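Local atomic coordinates of 3-dehydroshikimate dehydratase (Bacillus anthracis, PDB entry 3DX5), a protein that catalyses the manganese-dependent dehydration of 3-dehydroshikimate to 3,4-dihydroxybenzoate, a step in the biosynthesis of the siderophore petrobactin. Residues R52-L57 against N94-N99; F23-G28 against K58-E63. One frame throughout, in Å; residues are numbered along the deposited sequence.

Contact 1: R52-L57 against N94-N99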
loop_
_atom_site.group_PDB
_atom_site.type_symbol
_atom_site.label_atom_id
_atom_site.label_comp_id
_atom_site.label_asym_id
_atom_site.label_seq_id
_atom_site.Cartn_x
_atom_site.Cartn_y
_atom_site.Cartn_z
ATOM N N ARG A 52 24.148 0.938 -9.522
ATOM C CA ARG A 52 25.186 0.020 -9.073
ATOM C C ARG A 52 24.619 -1.397 -8.951
ATOM O O ARG A 52 25.246 -2.345 -9.424
ATOM C CB ARG A 52 25.856 0.498 -7.774
ATOM C CG ARG A 52 26.776 1.698 -7.986
ATOM C CD ARG A 52 27.767 1.912 -6.840
ATOM N NE ARG A 52 28.365 3.249 -6.895
ATOM C CZ ARG A 52 27.910 4.297 -6.208
ATOM N NH1 ARG A 52 26.856 4.160 -5.416
ATOM N NH2 ARG A 52 28.507 5.480 -6.312
ATOM N N GLU A 53 23.430 -1.539 -8.366
ATOM C CA GLU A 53 22.783 -2.866 -8.280
ATOM C C GLU A 53 22.535 -3.459 -9.641
ATOM O O GLU A 53 22.839 -4.628 -9.863
ATOM C CB GLU A 53 21.454 -2.863 -7.504
ATOM C CG GLU A 53 21.618 -2.691 -6.002
ATOM C CD GLU A 53 22.509 -3.766 -5.356
ATOM O OE1 GLU A 53 22.239 -4.974 -5.534
ATOM O OE2 GLU A 53 23.476 -3.389 -4.655
ATOM N N LEU A 54 21.977 -2.664 -10.556
ATOM C CA LEU A 54 21.620 -3.167 -11.886
ATOM C C LEU A 54 22.870 -3.693 -12.602
ATOM O O LEU A 54 22.812 -4.711 -13.282
ATOM C CB LEU A 54 20.866 -2.097 -12.699
ATOM C CG LEU A 54 19.481 -1.704 -12.119
ATOM C CD1 LEU A 54 18.763 -0.595 -12.913
ATOM C CD2 LEU A 54 18.562 -2.967 -11.937
ATOM N N ASN A 55 24.007 -3.035 -12.389
ATOM C CA ASN A 55 25.258 -3.480 -13.018
ATOM C C ASN A 55 25.820 -4.829 -12.534
ATOM O O ASN A 55 26.656 -5.399 -13.218
ATOM C CB ASN A 55 26.320 -2.384 -12.963
ATOM C CG ASN A 55 25.905 -1.132 -13.753
ATOM O OD1 ASN A 55 24.970 -1.163 -14.585
ATOM N ND2 ASN A 55 26.598 -0.021 -13.493
ATOM N N CYS A 56 25.361 -5.348 -11.389
ATOM C CA CYS A 56 25.743 -6.711 -10.972
ATOM C C CYS A 56 24.659 -7.728 -11.075
ATOM O O CYS A 56 24.905 -8.858 -10.635
ATOM C CB CYS A 56 26.089 -6.823 -9.504
ATOM S SG CYS A 56 26.823 -5.485 -8.825
ATOM N N LEU A 57 23.465 -7.359 -11.556
ATOM C CA LEU A 57 22.373 -8.335 -11.567
ATOM C C LEU A 57 22.755 -9.568 -12.314
ATOM O O LEU A 57 22.476 -10.666 -11.859
ATOM C CB LEU A 57 21.106 -7.808 -12.201
ATOM C CG LEU A 57 20.220 -7.001 -11.307
ATOM C CD1 LEU A 57 18.892 -6.849 -12.054
ATOM C CD2 LEU A 57 20.050 -7.664 -9.932
ATOM N N ASN A 94 13.562 0.558 -20.098
ATOM C CA ASN A 94 14.874 0.698 -20.681
ATOM C C ASN A 94 15.961 0.654 -19.605
ATOM O O ASN A 94 16.937 -0.080 -19.736
ATOM C CB ASN A 94 14.974 1.989 -21.495
ATOM C CG ASN A 94 16.176 1.974 -22.407
ATOM O OD1 ASN A 94 17.157 2.693 -22.206
ATOM N ND2 ASN A 94 16.126 1.108 -23.389
ATOM N N TRP A 95 15.773 1.404 -18.512
ATOM C CA TRP A 95 16.787 1.472 -17.485
ATOM C C TRP A 95 16.933 0.111 -16.787
ATOM O O TRP A 95 18.052 -0.374 -16.550
ATOM C CB TRP A 95 16.414 2.566 -16.482
ATOM C CG TRP A 95 17.408 2.777 -15.388
ATOM C CD1 TRP A 95 18.776 2.828 -15.506
ATOM C CD2 TRP A 95 17.113 3.036 -14.008
ATOM N NE1 TRP A 95 19.341 3.103 -14.280
ATOM C CE2 TRP A 95 18.344 3.243 -13.349
ATOM C CE3 TRP A 95 15.918 3.143 -13.275
ATOM C CZ2 TRP A 95 18.428 3.508 -11.967
ATOM C CZ3 TRP A 95 15.992 3.400 -11.889
ATOM C CH2 TRP A 95 17.243 3.591 -11.259
ATOM N N PHE A 96 15.802 -0.508 -16.472
ATOM C CA PHE A 96 15.802 -1.802 -15.800
ATOM C C PHE A 96 16.062 -2.997 -16.709
ATOM O O PHE A 96 16.172 -4.128 -16.229
ATOM C CB PHE A 96 14.498 -1.992 -15.028
ATOM C CG PHE A 96 14.445 -1.194 -13.738
ATOM C CD1 PHE A 96 15.232 -1.565 -12.630
ATOM C CD2 PHE A 96 13.662 -0.063 -13.648
ATOM C CE1 PHE A 96 15.193 -0.838 -11.435
ATOM C CE2 PHE A 96 13.611 0.694 -12.466
ATOM C CZ PHE A 96 14.383 0.307 -11.350
ATOM N N LYS A 97 16.157 -2.737 -18.017
ATOM C CA LYS A 97 16.365 -3.766 -19.041
ATOM C C LYS A 97 15.273 -4.855 -19.106
ATOM O O LYS A 97 15.550 -6.039 -19.119
ATOM C CB LYS A 97 17.777 -4.351 -18.969
ATOM C CG LYS A 97 18.868 -3.233 -19.054
ATOM C CD LYS A 97 20.245 -3.836 -19.250
ATOM C CE LYS A 97 21.365 -2.753 -19.309
ATOM N NZ LYS A 97 22.709 -3.390 -19.410
ATOM N N THR A 98 14.024 -4.436 -19.160
ATOM C CA THR A 98 12.938 -5.388 -19.307
ATOM C C THR A 98 12.141 -4.954 -20.542
ATOM O O THR A 98 12.114 -3.773 -20.876
ATOM C CB THR A 98 12.050 -5.493 -17.998
ATOM O OG1 THR A 98 10.988 -6.407 -18.220
ATOM C CG2 THR A 98 11.399 -4.161 -17.606
ATOM N N ASN A 99 11.523 -5.904 -21.230
ATOM C CA ASN A 99 10.675 -5.570 -22.363
ATOM C C ASN A 99 9.191 -5.837 -22.084
ATOM O O ASN A 99 8.407 -5.973 -23.044
ATOM C CB ASN A 99 11.136 -6.341 -23.619
ATOM C CG ASN A 99 10.903 -7.855 -23.503
ATOM O OD1 ASN A 99 10.644 -8.398 -22.408
ATOM N ND2 ASN A 99 10.956 -8.538 -24.637
#
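In the outer helical layer of this TIM barrel, the end of helix 47-56 meets the end of helix 79-96; between residues 52-57 and 94-99 one leucine, Leu54, makes the contact, held by two consecutive aromatic residues, Trp95 and Phe96. The example illustrates how much a single branched side chain can contribute where barrel helices adjoin: no hydrogen bond crosses between the two segments, and the buried surface amounts to 149 Å². Leu54 CD1 does most of the touching. This methyl sits over one face of the Trp95 indole in a CH-pi contact, 4.0 Å from the centroid of the five-membered ring and 13° off its normal; the nearest ring atom is CE2. CD1 also lies 3.7 Å from the backbone O of Trp95, so ring and carbonyl of the same residue both border it. Phe96 receives both branches of the leucine, with its CD1 at 3.7 Å from Leu54 CD1 and equally far from Leu54 CD2, while the ring itself is turned obliquely to the methyls. The indole reaches the leucine because Trp95 carries CG anti to its own nitrogen (chi1 -178°), whereas the Phe96 ring swings beside the backbone N (chi1 -76°). Just beyond, Lys97 takes a positive phi and closes helix 79-96 with a Schellman motif. On the helix 47-56 side, Trp95 stacks on Tyr47, and Trp95 and Phe96 both touch Thr50. Phe96, which is buried, packs on Ala39 and Leu42 of helix 36-45 and, toward the barrel wall, on Ile64 of strand 64-68.

Contact 2: F23-G28 against K58-E63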
loop_
_atom_site.group_PDB
_atom_site.type_symbol
_atom_site.label_atom_id
_atom_site.label_comp_id
_atom_site.label_asym_id
_atom_site.label_seq_id
_atom_site.Cartn_x
_atom_site.Cartn_y
_atom_site.Cartn_z
ATOM N N PHE A 23 18.216 -10.876 -1.138
ATOM C CA PHE A 23 17.290 -11.953 -0.796
ATOM C C PHE A 23 16.938 -12.822 -2.024
ATOM O O PHE A 23 16.904 -14.050 -1.943
ATOM C CB PHE A 23 16.022 -11.392 -0.169
ATOM C CG PHE A 23 15.003 -12.432 0.146
ATOM C CD1 PHE A 23 15.069 -13.154 1.343
ATOM C CD2 PHE A 23 13.975 -12.714 -0.757
ATOM C CE1 PHE A 23 14.103 -14.157 1.635
ATOM C CE2 PHE A 23 13.028 -13.706 -0.486
ATOM C CZ PHE A 23 13.087 -14.418 0.721
ATOM N N ALA A 24 16.663 -12.182 -3.161
ATOM C CA ALA A 24 16.345 -12.939 -4.367
ATOM C C ALA A 24 17.498 -13.859 -4.735
ATOM O O ALA A 24 17.293 -15.019 -5.086
ATOM C CB ALA A 24 15.986 -12.011 -5.551
ATOM N N TYR A 25 18.711 -13.326 -4.646
ATOM C CA TYR A 25 19.894 -14.030 -5.089
ATOM C C TYR A 25 20.169 -15.245 -4.187
ATOM O O TYR A 25 20.370 -16.356 -4.651
ATOM C CB TYR A 25 21.074 -13.051 -5.079
ATOM C CG TYR A 25 22.447 -13.637 -5.298
ATOM C CD1 TYR A 25 22.705 -14.506 -6.364
ATOM C CD2 TYR A 25 23.503 -13.295 -4.439
ATOM C CE1 TYR A 25 24.002 -15.044 -6.563
ATOM C CE2 TYR A 25 24.790 -13.813 -4.633
ATOM C CZ TYR A 25 25.017 -14.691 -5.693
ATOM O OH TYR A 25 26.277 -15.196 -5.883
ATOM N N GLU A 26 20.119 -15.040 -2.887
ATOM C CA GLU A 26 20.492 -16.129 -1.999
ATOM C C GLU A 26 19.444 -17.253 -1.971
ATOM O O GLU A 26 19.757 -18.361 -1.558
ATOM C CB GLU A 26 20.854 -15.594 -0.606
ATOM C CG GLU A 26 19.709 -15.051 0.166
ATOM C CD GLU A 26 20.157 -14.156 1.362
ATOM O OE1 GLU A 26 19.271 -13.831 2.194
ATOM O OE2 GLU A 26 21.357 -13.769 1.453
ATOM N N ASN A 27 18.216 -16.962 -2.424
ATOM C CA ASN A 27 17.170 -17.974 -2.475
ATOM C C ASN A 27 16.950 -18.620 -3.851
ATOM O O ASN A 27 16.000 -19.369 -4.008
ATOM C CB ASN A 27 15.852 -17.424 -1.884
ATOM C CG ASN A 27 15.925 -17.304 -0.366
ATOM O OD1 ASN A 27 15.793 -18.296 0.348
ATOM N ND2 ASN A 27 16.208 -16.109 0.123
ATOM N N GLY A 28 17.807 -18.341 -4.838
ATOM C CA GLY A 28 17.712 -19.052 -6.124
ATOM C C GLY A 28 16.657 -18.512 -7.096
ATOM O O GLY A 28 16.374 -19.139 -8.107
ATOM N N LYS A 58 23.368 -9.370 -13.475
ATOM C CA LYS A 58 23.693 -10.463 -14.367
ATOM C C LYS A 58 24.628 -11.461 -13.673
ATOM O O LYS A 58 24.440 -12.671 -13.812
ATOM C CB LYS A 58 24.307 -9.916 -15.658
ATOM C CG LYS A 58 24.502 -10.933 -16.750
ATOM C CD LYS A 58 23.276 -11.088 -17.658
ATOM C CE LYS A 58 23.664 -12.020 -18.830
ATOM N NZ LYS A 58 22.573 -12.176 -19.825
ATOM N N ASP A 59 25.580 -10.953 -12.882
ATOM C CA ASP A 59 26.526 -11.781 -12.108
ATOM C C ASP A 59 25.843 -12.676 -11.087
ATOM O O ASP A 59 26.433 -13.637 -10.616
ATOM C CB ASP A 59 27.483 -10.893 -11.298
ATOM C CG ASP A 59 28.558 -10.251 -12.145
ATOM O OD1 ASP A 59 28.842 -10.749 -13.267
ATOM O OD2 ASP A 59 29.130 -9.234 -11.667
ATOM N N LYS A 60 24.626 -12.304 -10.700
ATOM C CA LYS A 60 23.855 -13.027 -9.706
ATOM C C LYS A 60 22.761 -13.889 -10.375
ATOM O O LYS A 60 21.871 -14.402 -9.682
ATOM C CB LYS A 60 23.200 -12.024 -8.751
ATOM C CG LYS A 60 24.142 -11.202 -7.869
ATOM C CD LYS A 60 23.270 -10.268 -7.018
ATOM C CE LYS A 60 24.108 -9.389 -6.078
ATOM N NZ LYS A 60 24.764 -8.284 -6.772
ATOM N N THR A 61 22.831 -14.021 -11.707
ATOM C CA THR A 61 21.824 -14.686 -12.533
ATOM C C THR A 61 20.441 -14.121 -12.222
ATOM O O THR A 61 19.495 -14.869 -12.043
ATOM C CB THR A 61 21.835 -16.254 -12.368
ATOM O OG1 THR A 61 23.191 -16.722 -12.303
ATOM C CG2 THR A 61 21.146 -16.943 -13.542
ATOM N N LEU A 62 20.352 -12.796 -12.129
ATOM C CA LEU A 62 19.099 -12.093 -11.873
ATOM C C LEU A 62 18.822 -11.139 -13.031
ATOM O O LEU A 62 19.731 -10.754 -13.724
ATOM C CB LEU A 62 19.159 -11.293 -10.554
ATOM C CG LEU A 62 18.945 -12.120 -9.288
ATOM C CD1 LEU A 62 19.262 -11.266 -8.057
ATOM C CD2 LEU A 62 17.490 -12.661 -9.264
ATOM N N GLU A 63 17.561 -10.776 -13.222
ATOM C CA GLU A 63 17.175 -9.787 -14.187
ATOM C C GLU A 63 15.831 -9.227 -13.705
ATOM O O GLU A 63 15.191 -9.796 -12.820
ATOM C CB GLU A 63 17.022 -10.416 -15.584
ATOM C CG GLU A 63 15.839 -11.401 -15.693
ATOM C CD GLU A 63 15.884 -12.204 -17.005
ATOM O OE1 GLU A 63 15.249 -11.761 -18.006
ATOM O OE2 GLU A 63 16.568 -13.270 -17.027
#
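Tyr25 and Lys60 meet by a CH-pi interaction, in which the aliphatic part of the lysine lies across one face of the phenol ring. Lys60 CG stands 3.8 Å from the ring centroid and only 7° off the normal, hence almost exactly over the centre. Its neighbours extend the contact across the ring: CB comes to 3.5 Å from Tyr25 CD1, and CD approaches CG and CD2 of the tyrosine. The two side chains run at about a right angle to each other. The lysine chain is extended through chi3 and bends at the last torsion (chi4 76°), which turns NZ off while CB, CG and CD stay on the ring. Tyr25 CD1 also lies 3.4 Å from the backbone O of Lys60.

Purely apolar packing forms a second group, provided by Leu62. Its CD1 touches Tyr25 CB at 3.9 Å, and its CD2 rests 4.1 Å from Ala24 CB, so the fork of Leu62 spans consecutive helix residues, CD1 nearer Tyr25 and CD2 against Ala24.

No hydrogen bond joins the two segments; those nearby shape each one. Asn27 ND2 donates to Phe23 O at 3.0 Å, a nearly straight bond (165°), and Asn27 N reaches the same oxygen from the opposite face of the carbonyl plane; this carbonyl in the last turn is therefore gripped twice by one residue. Across the turn 58-61, Thr61 N binds Lys58 O.

Gly28, at positive phi, is the C-prime residue of a Schellman motif, with Gly28 N bonded to Tyr25 O and Phe29 N to Ala24 O. The whole is a helix-to-loop contact in the outer layer of the TIM barrel, a capped helix end packing on the connection from helix 47-56 to strand 64-68.

Overall arrangement
From the N terminus, the chain runs through strand 2-6 into helix 17-26, whose end supplies the first half of contact 2. It then passes along strand 31-35 and helices 36-45 and 47-56, the last opening contact 1, and at once reaches 58-63, which closes contact 2. Strand 64-68 follows, then helix 79-96, whose last turn and following residues, 94-99, close contact 1. The two loops thus cross. Segments 52-57 and 58-63 are continuous, and Leu57 O probably accepts a hydrogen bond from Leu62 N. With centres 13 Å apart, contact 1 ties helix 47-56 to helix 79-96, and contact 2 ties helix 17-26 to the loop leading into strand 64-68, away from the manganese site.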